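PDB 3WEU: L-lysine 6-oxidase from Marinomonas mediterranea, which oxidatively deaminates L-lysine at its epsilon-amino group, using a cysteine tryptophylquinone cofactor and releasing the hydrogen peroxide that makes it antibacterial. Local coordinates for residues 269-274 / 285-290; 591-596 / 650-655. All blocks are in the same frame, centred on the assembly; numbering follows the deposited sequence.

Contact 1 of 2, residues 269-274 / 285-290; sequences GVRNFD and GHYKSD. With SO4 (sulfate ion), chain D; EDO (1,2-ethanediol), chain O.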
# COMPACT_ATOMS: atom_id res chain seq x y z
N GLY A 269 -35.71 29.81 -8.89
CA GLY A 269 -37.10 30.14 -9.18
C GLY A 269 -37.34 31.61 -9.49
O GLY A 269 -38.09 31.99 -10.45
N VAL A 270 -36.74 32.44 -8.66
CA VAL A 270 -36.90 33.89 -8.77
C VAL A 270 -36.27 34.35 -10.08
O VAL A 270 -36.86 35.14 -10.82
CB VAL A 270 -36.27 34.61 -7.53
CG1 VAL A 270 -36.13 36.09 -7.76
CG2 VAL A 270 -37.15 34.38 -6.31
N ARG A 271 -35.06 33.87 -10.36
CA ARG A 271 -34.29 34.35 -11.51
C ARG A 271 -34.66 33.62 -12.82
O ARG A 271 -34.32 34.10 -13.91
CB ARG A 271 -32.81 34.20 -11.26
CG ARG A 271 -32.23 35.16 -10.21
CD ARG A 271 -30.69 35.06 -10.02
NE ARG A 271 -30.33 33.72 -9.54
CZ ARG A 271 -29.97 32.70 -10.31
NH1 ARG A 271 -29.78 31.50 -9.78
NH2 ARG A 271 -29.77 32.85 -11.64
N ASN A 272 -35.34 32.51 -12.74
CA ASN A 272 -35.65 31.79 -13.97
C ASN A 272 -37.10 31.47 -14.25
O ASN A 272 -37.44 31.18 -15.38
CB ASN A 272 -34.88 30.49 -14.05
CG ASN A 272 -33.40 30.72 -14.11
OD1 ASN A 272 -32.87 31.11 -15.14
ND2 ASN A 272 -32.73 30.52 -13.01
N PHE A 273 -37.95 31.44 -13.25
CA PHE A 273 -39.31 30.97 -13.42
C PHE A 273 -40.30 31.96 -12.93
O PHE A 273 -41.42 31.60 -12.68
CB PHE A 273 -39.48 29.62 -12.70
CG PHE A 273 -38.66 28.55 -13.28
CD1 PHE A 273 -39.11 27.90 -14.45
CD2 PHE A 273 -37.46 28.12 -12.70
CE1 PHE A 273 -38.35 26.91 -15.02
CE2 PHE A 273 -36.70 27.12 -13.30
CZ PHE A 273 -37.14 26.52 -14.43
N ASP A 274 -39.90 33.23 -12.80
CA ASP A 274 -40.82 34.30 -12.44
C ASP A 274 -41.55 34.00 -11.12
O ASP A 274 -42.69 34.42 -10.94
CB ASP A 274 -41.84 34.46 -13.58
CG ASP A 274 -42.44 35.83 -13.63
OD1 ASP A 274 -41.64 36.80 -13.61
OD2 ASP A 274 -43.70 35.95 -13.73
N GLY A 285 -33.85 40.78 -16.76
CA GLY A 285 -32.81 40.02 -16.09
C GLY A 285 -32.19 40.71 -14.91
O GLY A 285 -31.03 40.44 -14.57
N HIS A 286 -32.95 41.56 -14.26
CA HIS A 286 -32.49 42.25 -13.06
C HIS A 286 -33.49 42.23 -11.93
O HIS A 286 -34.71 42.24 -12.13
CB HIS A 286 -32.10 43.71 -13.35
CG HIS A 286 -31.00 43.84 -14.36
ND1 HIS A 286 -31.24 44.18 -15.68
CD2 HIS A 286 -29.68 43.61 -14.27
CE1 HIS A 286 -30.09 44.23 -16.34
NE2 HIS A 286 -29.13 43.88 -15.51
N TYR A 287 -32.96 42.22 -10.72
CA TYR A 287 -33.80 42.43 -9.56
C TYR A 287 -34.44 43.81 -9.61
O TYR A 287 -33.93 44.72 -10.25
CB TYR A 287 -33.01 42.27 -8.27
CG TYR A 287 -32.60 40.83 -8.00
CD1 TYR A 287 -33.46 39.95 -7.36
CD2 TYR A 287 -31.39 40.36 -8.43
CE1 TYR A 287 -33.08 38.63 -7.10
CE2 TYR A 287 -31.00 39.04 -8.23
CZ TYR A 287 -31.85 38.19 -7.53
OH TYR A 287 -31.50 36.86 -7.34
N LYS A 288 -35.56 43.94 -8.93
CA LYS A 288 -36.28 45.22 -8.83
C LYS A 288 -35.92 45.96 -7.57
O LYS A 288 -36.24 45.50 -6.45
CB LYS A 288 -37.80 44.97 -8.86
CG LYS A 288 -38.24 44.32 -10.15
CD LYS A 288 -39.75 44.24 -10.23
CE LYS A 288 -40.12 43.78 -11.60
NZ LYS A 288 -41.59 43.63 -11.65
N SER A 289 -35.26 47.12 -7.75
CA SER A 289 -34.80 47.90 -6.60
C SER A 289 -35.87 48.50 -5.72
O SER A 289 -35.57 48.94 -4.61
CB SER A 289 -33.80 48.99 -7.03
OG SER A 289 -34.39 49.83 -7.99
N ASP A 290 -37.12 48.52 -6.16
CA ASP A 290 -38.18 48.94 -5.28
C ASP A 290 -38.78 47.82 -4.44
O ASP A 290 -39.65 48.09 -3.64
CB ASP A 290 -39.29 49.68 -6.04
CG ASP A 290 -39.81 48.92 -7.23
OD1 ASP A 290 -39.30 47.82 -7.56
OD2 ASP A 290 -40.72 49.47 -7.92
S SO4 D . -29.18 42.87 -10.66
O1 SO4 D . -28.41 43.56 -11.69
O2 SO4 D . -30.36 42.23 -11.20
O3 SO4 D . -28.26 41.89 -10.07
O4 SO4 D . -29.74 43.72 -9.62
C1 EDO O . -28.58 35.63 -13.82
O1 EDO O . -29.91 35.19 -13.53
C2 EDO O . -28.81 37.07 -14.17
O2 EDO O . -29.82 37.58 -13.27
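Arg271 and Val270, in the last turn of helix 261-272, both meet the far end of the Tyr287 side chain. The arginine can be followed outward: its CB lies 3.8 Å from O1 of a bound 1,2-ethanediol, probably left from the crystallisation liquor. CG, set anti to the carbonyl carbon (chi1 -70°), approaches the tyrosine hydroxyl, with Arg271 CG to Tyr287 OH at 3.4 Å. CD is closer still, 3.3 Å from the same Tyr287 OH, and here the touch is aliphatic carbon against oxygen rather than a hydrogen bond. The chain then bends at chi3, so NE is already 4.0 Å from Tyr287 OH and the guanidinium swings away from it, its plane 53° from that of the tyrosine ring. At the tip, Arg271 NH2 donates to ethanediol O1 over 3.0 Å; that oxygen sits in the guanidinium plane, at its edge, and the bond is fairly straight (159°). NH1 turns back along its own helix to a salt bridge with Asp267. The other ethanediol hydroxyl, O2, reaches Gly285 O through a weak bond of 3.4 Å, so the small molecule spans the two segments.

No hydrogen bond joins the segments directly. The tyrosine hydroxyl is satisfied by Thr408 of helix 407-418, whose Phe411 stacks on the ring. Val270, pointing toward Tyr287, adds the apolar part: its CG1 lies 4.0 Å from Tyr287 CE1, with the two side chains crossing at about a right angle.

Tyr287 belongs to a two-stranded antiparallel hairpin, 280-281 with 286-287. Gly285, at positive phi, and His286 together face Asp281 across it: a G1 beta bulge, in a hairpin packed by its tyrosine against the C-terminal end of the preceding helix.

Contact 2 of 2, residues 591-596 / 650-655; sequences TGELDT and RNHELF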
# COMPACT_ATOMS: atom_id res chain seq x y z
N THR A 591 -17.96 18.00 23.95
CA THR A 591 -18.24 16.75 24.53
C THR A 591 -19.47 16.87 25.40
O THR A 591 -19.67 17.86 26.10
CB THR A 591 -17.09 16.22 25.40
OG1 THR A 591 -16.72 17.28 26.30
CG2 THR A 591 -15.93 15.86 24.56
N GLY A 592 -20.23 15.79 25.40
CA GLY A 592 -21.56 15.74 26.01
C GLY A 592 -21.85 14.72 27.15
O GLY A 592 -22.97 14.69 27.66
N GLU A 593 -20.93 13.80 27.45
CA GLU A 593 -21.23 12.74 28.45
C GLU A 593 -21.15 13.40 29.84
O GLU A 593 -20.12 13.88 30.22
CB GLU A 593 -20.21 11.61 28.32
CG GLU A 593 -20.24 10.96 26.91
CD GLU A 593 -21.49 10.20 26.57
OE1 GLU A 593 -22.29 9.90 27.52
OE2 GLU A 593 -21.70 9.93 25.36
N LEU A 594 -22.26 13.38 30.57
CA LEU A 594 -22.41 14.00 31.85
C LEU A 594 -22.42 12.96 32.97
O LEU A 594 -22.49 13.32 34.10
CB LEU A 594 -23.73 14.73 31.88
CG LEU A 594 -23.86 15.89 30.89
CD1 LEU A 594 -25.24 16.54 31.04
CD2 LEU A 594 -22.81 16.90 31.20
N ASP A 595 -22.29 11.68 32.64
CA ASP A 595 -22.23 10.62 33.68
C ASP A 595 -20.90 9.88 33.61
O ASP A 595 -20.20 9.92 32.61
CB ASP A 595 -23.44 9.71 33.57
CG ASP A 595 -24.72 10.39 34.13
OD1 ASP A 595 -24.71 10.79 35.33
OD2 ASP A 595 -25.72 10.60 33.41
N THR A 596 -20.51 9.31 34.72
CA THR A 596 -19.19 8.74 34.83
C THR A 596 -18.90 7.71 33.77
O THR A 596 -17.83 7.73 33.15
CB THR A 596 -19.06 8.09 36.18
OG1 THR A 596 -19.11 9.10 37.16
CG2 THR A 596 -17.75 7.44 36.29
N ARG A 650 -22.46 9.11 20.59
CA ARG A 650 -21.20 8.64 19.94
C ARG A 650 -20.95 7.23 20.41
O ARG A 650 -21.19 6.93 21.56
CB ARG A 650 -20.01 9.53 20.35
CG ARG A 650 -18.87 9.45 19.34
CD ARG A 650 -17.63 10.23 19.72
NE ARG A 650 -16.89 10.65 18.53
CZ ARG A 650 -15.66 10.25 18.17
NH1 ARG A 650 -14.91 9.45 18.91
NH2 ARG A 650 -15.17 10.70 17.04
N ASN A 651 -20.45 6.34 19.56
CA ASN A 651 -20.18 4.93 19.98
C ASN A 651 -18.74 4.89 20.50
O ASN A 651 -17.77 4.46 19.79
CB ASN A 651 -20.42 3.97 18.85
CG ASN A 651 -21.82 4.10 18.22
OD1 ASN A 651 -22.66 4.81 18.67
ND2 ASN A 651 -22.05 3.37 17.19
N HIS A 652 -18.61 5.37 21.72
CA HIS A 652 -17.30 5.59 22.29
C HIS A 652 -16.53 4.27 22.41
O HIS A 652 -15.28 4.26 22.32
CB HIS A 652 -17.39 6.18 23.69
CG HIS A 652 -18.02 7.52 23.74
ND1 HIS A 652 -17.48 8.61 23.11
CD2 HIS A 652 -19.19 7.92 24.31
CE1 HIS A 652 -18.27 9.65 23.33
NE2 HIS A 652 -19.31 9.26 24.06
N GLU A 653 -17.27 3.18 22.55
CA GLU A 653 -16.64 1.87 22.75
C GLU A 653 -15.84 1.36 21.56
O GLU A 653 -14.94 0.54 21.73
CB GLU A 653 -17.68 0.84 23.21
CG GLU A 653 -18.07 1.15 24.66
CD GLU A 653 -18.80 -0.02 25.41
OE1 GLU A 653 -19.40 -0.91 24.76
OE2 GLU A 653 -18.79 -0.05 26.66
N LEU A 654 -16.14 1.88 20.38
CA LEU A 654 -15.36 1.60 19.19
C LEU A 654 -13.91 2.03 19.26
O LEU A 654 -13.03 1.44 18.62
CB LEU A 654 -16.03 2.23 17.98
CG LEU A 654 -15.28 2.01 16.66
CD1 LEU A 654 -15.29 0.53 16.29
CD2 LEU A 654 -15.93 2.82 15.57
N PHE A 655 -13.65 3.12 19.96
CA PHE A 655 -12.39 3.81 19.83
C PHE A 655 -11.47 3.38 20.96
O PHE A 655 -11.91 3.14 22.06
CB PHE A 655 -12.63 5.32 19.85
CG PHE A 655 -13.47 5.81 18.74
CD1 PHE A 655 -12.89 6.05 17.51
CD2 PHE A 655 -14.82 6.04 18.89
CE1 PHE A 655 -13.65 6.49 16.45
CE2 PHE A 655 -15.60 6.41 17.83
CZ PHE A 655 -15.01 6.71 16.61
O HOH W 1 -21.61 11.34 22.83
O HOH W 2 -22.74 8.01 23.59
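The imidazole of His652 presents its NE2 edge to the carboxylate of Glu593, and the two planes stand almost perpendicular. Glu593 OE2 lies practically in the ring plane, while one face of the imidazole carries Arg650 CB, 3.4 Å above it and offset toward the rim. Farther back, and no part of the contact itself, Arg650 NH1 lies 3.3 Å above one face of Phe655, near its rim, away from the glutamate.

His652 NE2 donates to Glu593 OE2 over 2.8 Å, bent at the hydrogen (146°). The approach is on the anti side of the carboxylate and 34° out of its plane, so the acceptor lies in the plane of the donor ring, but the donor stands tilted out of the plane of the carboxylate. A bend at chi2 (-67°) turns the Glu593 carboxylate so that OE2 faces His652 NE2, the two side chains arriving from opposite directions.

This is a His-carboxylate hydrogen bond between two connecting loops: 591-596 leads from strand 588-590 into helix 596-602, and 650-655 runs between strands 645-648 and 656-661. The second loop makes an inverse gamma turn centred on Asn651, then a short 3-10 segment over 652-654, which places the histidine beside helix 596-602, where it touches His601 and Ser602.

Two waters widen the bond into a small network. Water 1 donates to Glu593 OE2 at 2.9 Å and accepts from Arg650 N at 3.3 Å. Water 2 donates both ways, to Glu593 OE2 and, at 2.8 Å, to Arg650 O. OE2 thus accepts from three donors, whereas Arg650 is joined to the glutamate through its backbone and water. Its guanidinium points elsewhere, NH2 bonding to the carbonyl oxygens of Tyr612 and Arg614.

How the contacts relate
Contacts 1 and 2 lie on opposite sides of the chain's centre, their own centres about 50 Å apart and their nearest atoms about 37 Å, and they have no structural element in common. Contact 1 is partly buried, with Val270 enclosed, and joins a helix end to a hairpin that follows it closely in sequence. Contact 2 is a surface contact between two loops separated by more than fifty residues. The chemistry differs too: carbon contacts of Val270 and Arg271 with one tyrosine in contact 1, where the bridging ethanediol is probably a crystallisation additive and weakly held at one end, against a direct hydrogen bond accompanied by two bridging waters in contact 2.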